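Local atomic coordinates of glycoside hydrolase family 5 (Aspergillus oryzae, PDB entry 6LA0), a protein that acts as a secreted rutinosidase, cleaving the glycosidic bond of rutinose-bearing compounds, and is related to exo-1,3-beta-glucanases thought to act in fungal cell-wall metabolism. Residues D76-A81 with I122-M127; V261-F266 with V294-W299; V270-L275 with E313-A318; A300-Y305 with D351-E356. All coordinates share one frame; numbering follows the deposited sequence.

Interaction 1: residues D76-A81 with I122-M127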
# COMPACT_ATOMS: atom_id res chain seq x y z
N ASP A 76 -12.14 -13.48 -5.95
CA ASP A 76 -11.35 -13.07 -4.79
C ASP A 76 -12.08 -12.01 -3.96
O ASP A 76 -11.98 -12.00 -2.72
CB ASP A 76 -9.98 -12.57 -5.23
CG ASP A 76 -9.20 -13.61 -6.03
OD1 ASP A 76 -9.08 -14.75 -5.53
OD2 ASP A 76 -8.71 -13.29 -7.14
N ILE A 77 -12.80 -11.11 -4.62
CA ILE A 77 -13.54 -10.09 -3.88
C ILE A 77 -14.67 -10.74 -3.09
O ILE A 77 -14.91 -10.39 -1.93
CB ILE A 77 -14.06 -8.99 -4.83
CG1 ILE A 77 -12.92 -8.38 -5.65
CG2 ILE A 77 -14.79 -7.91 -4.02
CD1 ILE A 77 -11.83 -7.72 -4.83
N ASP A 78 -15.38 -11.69 -3.70
CA ASP A 78 -16.41 -12.43 -2.97
C ASP A 78 -15.85 -13.06 -1.71
O ASP A 78 -16.48 -13.00 -0.64
CB ASP A 78 -17.01 -13.52 -3.85
CG ASP A 78 -17.68 -12.99 -5.10
OD1 ASP A 78 -18.10 -11.81 -5.14
OD2 ASP A 78 -17.81 -13.80 -6.04
N LYS A 79 -14.69 -13.71 -1.81
CA LYS A 79 -14.11 -14.33 -0.62
C LYS A 79 -13.76 -13.30 0.45
O LYS A 79 -13.93 -13.56 1.65
CB LYS A 79 -12.88 -15.15 -0.99
CG LYS A 79 -12.35 -15.95 0.17
CD LYS A 79 -11.21 -16.85 -0.28
CE LYS A 79 -11.71 -18.18 -0.82
NZ LYS A 79 -10.57 -19.09 -1.04
N LEU A 80 -13.26 -12.13 0.05
CA LEU A 80 -12.98 -11.08 1.03
C LEU A 80 -14.26 -10.60 1.72
O LEU A 80 -14.30 -10.45 2.94
CB LEU A 80 -12.27 -9.90 0.37
CG LEU A 80 -10.85 -10.21 -0.13
CD1 LEU A 80 -10.35 -9.16 -1.13
CD2 LEU A 80 -9.90 -10.35 1.06
N ALA A 81 -15.32 -10.37 0.94
CA ALA A 81 -16.58 -9.90 1.50
C ALA A 81 -17.20 -10.93 2.44
O ALA A 81 -17.86 -10.56 3.42
CB ALA A 81 -17.56 -9.56 0.39
N ILE A 122 -17.51 -2.01 -4.74
CA ILE A 122 -18.37 -0.91 -4.31
C ILE A 122 -19.84 -1.28 -4.47
O ILE A 122 -20.63 -1.18 -3.53
CB ILE A 122 -18.04 0.37 -5.11
CG1 ILE A 122 -16.70 0.98 -4.66
CG2 ILE A 122 -19.18 1.38 -4.98
CD1 ILE A 122 -16.06 1.87 -5.71
N THR A 123 -20.21 -1.71 -5.69
CA THR A 123 -21.62 -1.91 -6.03
C THR A 123 -22.22 -3.06 -5.24
O THR A 123 -23.32 -2.95 -4.70
CB THR A 123 -21.76 -2.18 -7.52
OG1 THR A 123 -21.39 -1.01 -8.26
CG2 THR A 123 -23.20 -2.55 -7.86
N LYS A 124 -21.50 -4.18 -5.15
CA LYS A 124 -22.08 -5.36 -4.54
C LYS A 124 -21.95 -5.35 -3.02
O LYS A 124 -22.87 -5.79 -2.32
CB LYS A 124 -21.43 -6.62 -5.10
CG LYS A 124 -22.05 -7.87 -4.54
CD LYS A 124 -22.05 -8.99 -5.54
CE LYS A 124 -22.69 -10.22 -4.93
NZ LYS A 124 -21.91 -11.43 -5.26
N TYR A 125 -20.84 -4.82 -2.48
CA TYR A 125 -20.53 -4.99 -1.06
C TYR A 125 -20.33 -3.70 -0.29
O TYR A 125 -20.20 -3.75 0.94
CB TYR A 125 -19.26 -5.86 -0.91
CG TYR A 125 -19.42 -7.23 -1.52
CD1 TYR A 125 -20.36 -8.12 -1.03
CD2 TYR A 125 -18.65 -7.62 -2.62
CE1 TYR A 125 -20.52 -9.37 -1.60
CE2 TYR A 125 -18.80 -8.87 -3.19
CZ TYR A 125 -19.74 -9.73 -2.68
OH TYR A 125 -19.90 -10.98 -3.25
N GLY A 126 -20.31 -2.55 -0.96
CA GLY A 126 -20.13 -1.28 -0.27
C GLY A 126 -18.74 -1.00 0.25
O GLY A 126 -18.60 -0.23 1.20
N MET A 127 -17.71 -1.58 -0.35
CA MET A 127 -16.36 -1.35 0.16
C MET A 127 -15.86 0.04 -0.19
O MET A 127 -16.31 0.67 -1.15
CB MET A 127 -15.39 -2.40 -0.39
CG MET A 127 -15.78 -3.86 -0.09
SD MET A 127 -14.46 -5.01 -0.49
CE MET A 127 -15.33 -6.57 -0.38
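Ala81 and Asp78 meet the phenol of Tyr125 in two different ways, one over its face and one at its hydroxyl. The CH-pi contact is close to ideal: Ala81 CB stands 3.4 Å from the centroid of the Tyr125 ring and only 9° off the ring normal. On the opposite face lies Lys124 CG, 3.4 Å above the plane of the Tyr125 ring, which is thus sandwiched between two aliphatic carbons.

Among the apolar contacts, the methyl CE of Met127 closes the inner side, 3.8 Å from Ala81 CB and 3.9 Å from Ile77 CG2. Ile77 also touches Ile117, Tyr120 and Ala121 of helix 110-125, and both Ile77 and Met127, the latter just past that helix, touch Leu88 of barrel strand 87-92.

The polar contacts gather around the Tyr125 hydroxyl. Tyr125 OH donates to Asp78 OD1 at 2.7 Å, meeting it from above, 48° out of the carboxylate plane. Lys124 NZ in turn donates to Tyr125 OH at 2.9 Å, while its salt bridge to Asp78 OD1 is long, 3.8 Å between Lys124 NZ and Asp78 OD1. Beyond the pair, Tyr120 OH also bonds Asp78 OD1, and Arg75 forms a salt bridge with Asp78 OD2.

Accepting from the lysine while donating to the carboxylate, the phenol lies between opposite charges, which would probably polarise its O-H and strengthen the short bond to Asp78.

Interaction 2: residues V261-F266 with V294-W299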
# COMPACT_ATOMS: atom_id res chain seq x y z
N VAL A 261 0.22 4.68 8.18
CA VAL A 261 1.45 4.16 8.77
C VAL A 261 1.57 2.67 8.45
O VAL A 261 0.56 1.96 8.35
CB VAL A 261 1.52 4.40 10.30
CG1 VAL A 261 1.43 5.90 10.63
CG2 VAL A 261 0.44 3.60 11.06
N HIS A 262 2.82 2.21 8.31
CA HIS A 262 3.14 0.81 8.02
C HIS A 262 3.93 0.20 9.17
O HIS A 262 4.89 0.79 9.68
CB HIS A 262 3.95 0.71 6.71
CG HIS A 262 3.20 1.21 5.51
ND1 HIS A 262 3.76 1.28 4.25
CD2 HIS A 262 1.92 1.65 5.38
CE1 HIS A 262 2.86 1.74 3.40
NE2 HIS A 262 1.74 1.98 4.06
N THR A 263 3.55 -1.01 9.57
CA THR A 263 4.15 -1.66 10.74
C THR A 263 4.46 -3.10 10.41
O THR A 263 3.54 -3.89 10.17
CB THR A 263 3.22 -1.59 11.95
OG1 THR A 263 2.81 -0.22 12.17
CG2 THR A 263 3.92 -2.14 13.20
N TYR A 264 5.76 -3.45 10.42
CA TYR A 264 6.23 -4.80 10.15
C TYR A 264 7.16 -5.29 11.25
O TYR A 264 7.72 -4.50 12.02
CB TYR A 264 6.95 -4.86 8.80
CG TYR A 264 6.05 -4.72 7.60
CD1 TYR A 264 5.16 -5.74 7.25
CD2 TYR A 264 6.11 -3.59 6.78
CE1 TYR A 264 4.35 -5.64 6.11
CE2 TYR A 264 5.29 -3.47 5.65
CZ TYR A 264 4.41 -4.49 5.32
OH TYR A 264 3.61 -4.39 4.19
N TYR A 265 7.37 -6.61 11.28
CA TYR A 265 8.12 -7.26 12.35
C TYR A 265 9.14 -8.29 11.87
O TYR A 265 9.80 -8.92 12.72
CB TYR A 265 7.14 -7.94 13.33
CG TYR A 265 6.16 -6.98 13.94
CD1 TYR A 265 6.46 -6.30 15.11
CD2 TYR A 265 4.92 -6.74 13.34
CE1 TYR A 265 5.58 -5.39 15.67
CE2 TYR A 265 4.02 -5.82 13.90
CZ TYR A 265 4.36 -5.16 15.07
OH TYR A 265 3.50 -4.25 15.65
N PHE A 266 9.30 -8.48 10.56
CA PHE A 266 10.17 -9.55 10.08
C PHE A 266 11.66 -9.23 10.23
O PHE A 266 12.49 -10.15 10.08
CB PHE A 266 9.84 -9.89 8.62
CG PHE A 266 9.91 -8.71 7.68
CD1 PHE A 266 11.09 -8.41 7.00
CD2 PHE A 266 8.80 -7.90 7.47
CE1 PHE A 266 11.16 -7.33 6.13
CE2 PHE A 266 8.86 -6.80 6.59
CZ PHE A 266 10.05 -6.52 5.92
N VAL A 294 -5.22 8.49 11.85
CA VAL A 294 -4.20 7.52 11.44
C VAL A 294 -4.86 6.23 10.97
O VAL A 294 -5.80 5.73 11.61
CB VAL A 294 -3.23 7.21 12.61
CG1 VAL A 294 -2.26 6.12 12.20
CG2 VAL A 294 -2.49 8.47 13.05
N PHE A 295 -4.35 5.68 9.86
CA PHE A 295 -4.76 4.39 9.31
C PHE A 295 -3.52 3.54 9.12
O PHE A 295 -2.46 4.04 8.73
CB PHE A 295 -5.51 4.57 7.97
CG PHE A 295 -6.11 3.29 7.41
CD1 PHE A 295 -7.26 2.74 7.95
CD2 PHE A 295 -5.53 2.66 6.32
CE1 PHE A 295 -7.82 1.57 7.42
CE2 PHE A 295 -6.07 1.49 5.78
CZ PHE A 295 -7.22 0.95 6.33
N THR A 296 -3.63 2.25 9.43
CA THR A 296 -2.49 1.34 9.32
C THR A 296 -2.65 0.60 7.99
O THR A 296 -3.19 -0.50 7.93
CB THR A 296 -2.41 0.39 10.51
OG1 THR A 296 -2.45 1.13 11.74
CG2 THR A 296 -1.13 -0.44 10.46
N GLY A 297 -2.15 1.20 6.92
CA GLY A 297 -2.36 0.66 5.58
C GLY A 297 -1.57 -0.58 5.19
O GLY A 297 -1.90 -1.20 4.17
N GLU A 298 -0.53 -0.93 5.96
CA GLU A 298 0.26 -2.14 5.70
C GLU A 298 0.74 -2.73 7.02
O GLU A 298 1.27 -2.01 7.86
CB GLU A 298 1.49 -1.84 4.82
CG GLU A 298 1.20 -1.61 3.36
CD GLU A 298 2.45 -1.50 2.52
OE1 GLU A 298 3.45 -2.16 2.87
OE2 GLU A 298 2.44 -0.77 1.49
N TRP A 299 0.59 -4.04 7.18
CA TRP A 299 1.17 -4.78 8.29
C TRP A 299 1.12 -6.28 7.96
O TRP A 299 0.41 -6.70 7.03
CB TRP A 299 0.45 -4.48 9.61
CG TRP A 299 -0.96 -5.00 9.67
CD1 TRP A 299 -2.04 -4.55 8.97
CD2 TRP A 299 -1.44 -6.08 10.49
NE1 TRP A 299 -3.16 -5.28 9.29
CE2 TRP A 299 -2.81 -6.23 10.22
CE3 TRP A 299 -0.83 -6.94 11.41
CZ2 TRP A 299 -3.60 -7.21 10.85
CZ3 TRP A 299 -1.61 -7.92 12.04
CH2 TRP A 299 -2.98 -8.03 11.76
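Glu298 and His262 lie against each other, and Tyr264 closes on the glutamate from the side. The stacking contact comes first: Glu298 CB sits 3.6 Å from the centroid of the His262 ring, 16° off the normal, and the carboxylate continues over the same ring with its plane turned only 23° from it. Glu298 CG is anti to the carbonyl carbon (chi1 -75°) and the chain runs extended beyond it, which carries the acid along the imidazole to Glu298 OE2, 3.2 Å from His262 CE1.

Side-chain hydrogen bonds fix the polar ends. Tyr264 OH donates to Glu298 OE1 at 2.6 Å, on the anti side of the carboxylate, while OE2 is taken by a salt bridge to Arg89. His262 uses ND1 for Glu191 and NE2 for Asp260.

These strands, 257-265 and 294-303, are parallel neighbours in the (beta/alpha)8 barrel, joined by helix 275-285 in a beta-alpha-beta crossover. The place of Glu298 on the seventh strand is consistent with that of the GH5 nucleophile, and that of Glu191, just after the fourth, with the acid/base.

Two backbone bonds link the segments, Val261 N to Phe295 O, 2.8 Å, and Thr263 N to Glu298 O, 3.0 Å; Phe295 also bonds Phe259. The buried Thr263 O finds no hydrogen-bond donor in the model, and its close neighbours across the contact include Trp299 CA, 3.2 Å from Thr263 O in a CA-H...O contact.

Val261 CG2 and Val294 CG1 approach to 3.9 Å where strand 294-303 begins.

Interaction 3: residues V270-L275 with E313-A318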
# COMPACT_ATOMS: atom_id res chain seq x y z
N VAL A 270 11.71 -10.14 17.81
CA VAL A 270 10.42 -10.48 18.39
C VAL A 270 10.07 -11.88 17.90
O VAL A 270 10.57 -12.32 16.87
CB VAL A 270 9.35 -9.41 18.01
CG1 VAL A 270 9.15 -9.34 16.50
CG2 VAL A 270 8.03 -9.64 18.74
N THR A 271 9.25 -12.59 18.67
CA THR A 271 8.83 -13.95 18.35
C THR A 271 7.32 -13.99 18.19
O THR A 271 6.61 -13.08 18.61
CB THR A 271 9.26 -14.95 19.43
OG1 THR A 271 8.61 -14.62 20.67
CG2 THR A 271 10.76 -14.91 19.64
N SER A 272 6.83 -15.08 17.59
CA SER A 272 5.38 -15.25 17.51
C SER A 272 4.74 -15.21 18.90
O SER A 272 3.66 -14.64 19.09
CB SER A 272 5.07 -16.56 16.78
OG SER A 272 5.35 -16.43 15.39
N GLU A 273 5.42 -15.80 19.89
CA GLU A 273 4.92 -15.80 21.26
C GLU A 273 4.68 -14.39 21.78
O GLU A 273 3.57 -14.07 22.22
CB GLU A 273 5.92 -16.52 22.16
CG GLU A 273 5.29 -16.79 23.53
CD GLU A 273 5.92 -16.10 24.74
OE1 GLU A 273 7.16 -16.15 24.91
OE2 GLU A 273 5.14 -15.66 25.61
N THR A 274 5.67 -13.52 21.60
CA THR A 274 5.66 -12.18 22.20
C THR A 274 5.12 -11.12 21.27
O THR A 274 5.10 -9.93 21.62
CB THR A 274 7.07 -11.81 22.65
OG1 THR A 274 7.96 -11.92 21.54
CG2 THR A 274 7.55 -12.77 23.78
N LEU A 275 4.68 -11.52 20.07
CA LEU A 275 4.23 -10.53 19.10
C LEU A 275 3.06 -9.68 19.58
O LEU A 275 3.08 -8.47 19.30
CB LEU A 275 3.89 -11.20 17.77
CG LEU A 275 3.42 -10.24 16.68
CD1 LEU A 275 4.49 -9.18 16.36
CD2 LEU A 275 3.04 -11.06 15.45
N GLU A 313 -3.52 -17.55 14.16
CA GLU A 313 -4.87 -17.04 14.37
C GLU A 313 -4.90 -16.01 15.50
O GLU A 313 -5.50 -14.93 15.37
CB GLU A 313 -5.83 -18.19 14.66
CG GLU A 313 -7.25 -17.72 14.91
CD GLU A 313 -8.19 -18.84 15.28
OE1 GLU A 313 -7.74 -19.80 15.96
OE2 GLU A 313 -9.38 -18.75 14.90
N ARG A 314 -4.24 -16.32 16.62
CA ARG A 314 -4.22 -15.39 17.75
C ARG A 314 -3.57 -14.07 17.35
O ARG A 314 -4.09 -12.99 17.64
CB ARG A 314 -3.50 -16.03 18.95
CG ARG A 314 -3.43 -15.11 20.18
CD ARG A 314 -2.33 -15.52 21.16
NE ARG A 314 -0.99 -15.14 20.71
CZ ARG A 314 0.12 -15.28 21.43
NH1 ARG A 314 0.06 -15.76 22.67
NH2 ARG A 314 1.30 -14.92 20.93
N ASN A 315 -2.46 -14.15 16.61
CA ASN A 315 -1.66 -12.96 16.32
C ASN A 315 -2.33 -12.05 15.28
O ASN A 315 -2.33 -10.82 15.44
CB ASN A 315 -0.25 -13.38 15.89
CG ASN A 315 0.57 -13.98 17.03
OD1 ASN A 315 0.27 -13.78 18.22
ND2 ASN A 315 1.62 -14.72 16.68
N VAL A 316 -2.90 -12.61 14.20
CA VAL A 316 -3.57 -11.74 13.23
C VAL A 316 -4.78 -11.08 13.89
O VAL A 316 -5.07 -9.90 13.65
CB VAL A 316 -3.95 -12.50 11.94
CG1 VAL A 316 -5.07 -13.51 12.17
CG2 VAL A 316 -4.39 -11.51 10.85
N ASN A 317 -5.49 -11.81 14.76
CA ASN A 317 -6.65 -11.19 15.39
C ASN A 317 -6.23 -10.16 16.43
O ASN A 317 -6.93 -9.15 16.61
CB ASN A 317 -7.55 -12.27 15.99
CG ASN A 317 -8.47 -12.89 14.96
OD1 ASN A 317 -9.31 -12.20 14.37
ND2 ASN A 317 -8.31 -14.19 14.73
N ALA A 318 -5.08 -10.36 17.08
CA ALA A 318 -4.58 -9.37 18.03
C ALA A 318 -4.12 -8.10 17.32
O ALA A 318 -4.26 -7.00 17.87
CB ALA A 318 -3.42 -9.95 18.84
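Arg314 and Asn315 reach from helix 312-326 to two consecutive backbone carbonyls, those of Glu273 and Ser272. Arg314 NH2 donates to Glu273 O at 2.7 Å, and Asn315 ND2 donates to Ser272 O at 3.2 Å. Neither bond is straight: the angle at hydrogen is 143° in both, and each donor is tilted out of the plane of the carbonyl it meets. Ser272 O also lies 3.0 Å from Arg314 NH2, near the plane of the guanidinium at its edge. Below the polar layer Leu275 CD2 packs on Asn315 CB at 4.0 Å.

The second layer explains how the donors are presented. Arg314 grips its own neighbour side-on, with both NE and NH2 donating to Asn315 OD1 at 3.1 Å and the oxygen in the guanidinium plane. Of the two, NH2 falls on a lone pair of OD1, whereas NE comes from above the carbonyl plane. The bend of the arginine at chi3 (76°) brings the guanidinium back onto Asn315, and the clamp holds the Asn315 amide turned with OD1 toward the arginine and ND2 toward the loop.

Further out, the loop is set by its own contacts: Thr271 OG1 and Thr274 OG1 are hydrogen-bonded at 2.9 Å, Ser272 OG accepts from Ser308 N, and Leu275 rests on Thr303 and Tyr265. Pro276 touches both donor side chains.

The arrangement belongs to the (beta/alpha)8 barrel: the loop that leads from strand 257-265 into helix 275-285 is tied to the first turn of the next helix around the ring, 312-326.

Interaction 4: residues A300-Y305 with D351-E356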
# COMPACT_ATOMS: atom_id res chain seq x y z
N ALA A 300 1.86 -7.08 8.73
CA ALA A 300 1.87 -8.54 8.60
C ALA A 300 2.47 -9.15 9.86
O ALA A 300 3.16 -8.47 10.63
CB ALA A 300 2.66 -9.00 7.37
N ILE A 301 2.26 -10.46 10.04
CA ILE A 301 2.57 -11.12 11.32
C ILE A 301 3.89 -11.90 11.32
O ILE A 301 4.21 -12.51 12.34
CB ILE A 301 1.44 -12.06 11.79
CG1 ILE A 301 1.20 -13.20 10.79
CG2 ILE A 301 0.17 -11.26 12.10
CD1 ILE A 301 0.54 -14.45 11.39
N GLN A 302 4.66 -11.91 10.23
CA GLN A 302 5.93 -12.64 10.29
C GLN A 302 6.89 -11.91 11.20
O GLN A 302 7.05 -10.69 11.10
CB GLN A 302 6.57 -12.81 8.92
CG GLN A 302 7.84 -13.65 9.01
CD GLN A 302 8.82 -13.45 7.88
OE1 GLN A 302 8.45 -13.15 6.74
NE2 GLN A 302 10.10 -13.63 8.19
N THR A 303 7.54 -12.64 12.11
CA THR A 303 8.52 -12.06 13.01
C THR A 303 9.91 -12.51 12.57
O THR A 303 10.06 -13.45 11.79
CB THR A 303 8.25 -12.47 14.46
OG1 THR A 303 8.29 -13.90 14.57
CG2 THR A 303 6.88 -11.97 14.89
N LEU A 304 10.94 -11.81 13.04
CA LEU A 304 12.28 -12.21 12.66
C LEU A 304 12.61 -13.61 13.18
O LEU A 304 13.18 -14.43 12.45
CB LEU A 304 13.31 -11.20 13.14
CG LEU A 304 14.77 -11.53 12.85
CD1 LEU A 304 15.00 -11.68 11.35
CD2 LEU A 304 15.68 -10.47 13.43
N TYR A 305 12.22 -13.91 14.43
CA TYR A 305 12.57 -15.18 15.08
C TYR A 305 11.35 -16.02 15.43
O TYR A 305 10.25 -15.50 15.64
CB TYR A 305 13.38 -14.92 16.36
CG TYR A 305 14.70 -14.23 16.13
CD1 TYR A 305 15.69 -14.82 15.38
CD2 TYR A 305 14.94 -12.96 16.67
CE1 TYR A 305 16.90 -14.18 15.16
CE2 TYR A 305 16.14 -12.32 16.46
CZ TYR A 305 17.12 -12.94 15.71
OH TYR A 305 18.32 -12.32 15.49
N ASP A 351 3.18 -18.95 4.46
CA ASP A 351 2.34 -19.35 5.58
C ASP A 351 1.93 -18.16 6.46
O ASP A 351 0.99 -18.30 7.25
CB ASP A 351 3.07 -20.42 6.41
CG ASP A 351 3.46 -21.66 5.56
OD1 ASP A 351 2.54 -22.31 5.04
OD2 ASP A 351 4.68 -21.95 5.40
N TYR A 352 2.57 -16.99 6.30
CA TYR A 352 2.32 -15.84 7.17
C TYR A 352 1.85 -14.59 6.46
O TYR A 352 1.27 -13.71 7.13
CB TYR A 352 3.59 -15.51 7.97
CG TYR A 352 4.05 -16.69 8.78
CD1 TYR A 352 3.59 -16.87 10.08
CD2 TYR A 352 4.91 -17.64 8.24
CE1 TYR A 352 3.99 -17.97 10.83
CE2 TYR A 352 5.32 -18.75 8.99
CZ TYR A 352 4.85 -18.90 10.28
OH TYR A 352 5.24 -19.99 11.03
N TRP A 353 2.05 -14.46 5.15
CA TRP A 353 1.69 -13.25 4.42
C TRP A 353 0.46 -13.43 3.55
O TRP A 353 0.11 -12.51 2.79
CB TRP A 353 2.85 -12.80 3.54
CG TRP A 353 4.08 -12.37 4.25
CD1 TRP A 353 5.00 -13.16 4.85
CD2 TRP A 353 4.55 -11.02 4.40
NE1 TRP A 353 6.02 -12.40 5.38
CE2 TRP A 353 5.76 -11.07 5.11
CE3 TRP A 353 4.07 -9.77 3.99
CZ2 TRP A 353 6.50 -9.93 5.43
CZ3 TRP A 353 4.80 -8.63 4.30
CH2 TRP A 353 6.00 -8.72 5.02
N ASN A 354 -0.20 -14.58 3.63
CA ASN A 354 -1.28 -14.95 2.72
C ASN A 354 -2.57 -14.79 3.51
O ASN A 354 -2.92 -15.65 4.32
CB ASN A 354 -1.04 -16.37 2.22
CG ASN A 354 -2.10 -16.85 1.23
OD1 ASN A 354 -2.69 -16.05 0.50
ND2 ASN A 354 -2.34 -18.16 1.21
N PHE A 355 -3.28 -13.68 3.29
CA PHE A 355 -4.51 -13.45 4.03
C PHE A 355 -5.59 -14.46 3.67
O PHE A 355 -6.47 -14.74 4.49
CB PHE A 355 -5.01 -12.01 3.81
CG PHE A 355 -5.99 -11.55 4.85
CD1 PHE A 355 -5.57 -11.13 6.09
CD2 PHE A 355 -7.35 -11.57 4.58
CE1 PHE A 355 -6.48 -10.72 7.05
CE2 PHE A 355 -8.27 -11.16 5.53
CZ PHE A 355 -7.83 -10.73 6.77
N GLU A 356 -5.55 -15.02 2.45
CA GLU A 356 -6.58 -15.97 2.03
C GLU A 356 -6.59 -17.21 2.92
O GLU A 356 -7.65 -17.81 3.15
CB GLU A 356 -6.36 -16.37 0.57
CG GLU A 356 -7.36 -17.41 0.07
CD GLU A 356 -7.21 -17.71 -1.41
OE1 GLU A 356 -6.06 -17.80 -1.91
OE2 GLU A 356 -8.26 -17.85 -2.08
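Gln302 and Trp353 make the single hydrogen bond of this contact, in which the far end of the seventh strand of the (beta/alpha)8 barrel, 294-303, meets the chain leading into helix 355-360.

Gln302 can be followed outward from CB. Gln302 CB lies 4.1 Å from Tyr352 CB and 3.6 Å from Trp353 NE1, wedged where the two aromatic residues diverge. CG is anti to the backbone N, and with the chain extended beyond it the amide is carried along the pyrrole side of the indole, CD standing at the ring edge. At the tip, Gln302 OE1 accepts from Trp353 NE1 at 2.9 Å with an angle of 171° at hydrogen. The bond lies on a lone pair of OE1 and in the plane of the indole, although the amide itself is turned 76° from that plane. OE1 has a second donor, Gln349 NE2.

The other end of the indole is met from above. Ala300 CB lies 3.8 Å from the centroid of the six-membered ring of Trp353, 16° off its normal, and the closest ring atom to it is Trp353 CE3. Edge bond and face contact together restrict the rotation of the Trp353 side chain, and Phe337 stacks on it from outside the two segments.

Ile301 joins by its own end. Ile301 CG1 takes the crowded position between backbone N and carbonyl carbon, passing 3.7 Å from Tyr352 O, which accepts from Tyr332 OH. Beyond it, Ile301 CD1 comes to the edge of the Tyr352 ring, 4.1 Å from Tyr352 CD1.

Interaction 2 is the barrel's inner contact, nearest the centre of the chain, with backbone bonds and a buried glutamate held by tyrosine, histidine packing and arginine. Interaction 4 continues outward along the same strand, 294-303, and touches interaction 2 where the Tyr264 ring meets that of Trp353; both are buried, but aromatic faces replace strand pairing. Interaction 3, about 10 Å from interaction 4 between centres, lies farthest out, with buried Ser272, Asn315 and Leu275 beside exposed Arg314 and Glu273; an asparagine amide and a guanidinium donate to loop carbonyls. Interaction 1, on the outer helices, is partly buried, with charged groups around a phenol; a salt bridge from Lys79 to Glu356 connects it to interaction 4.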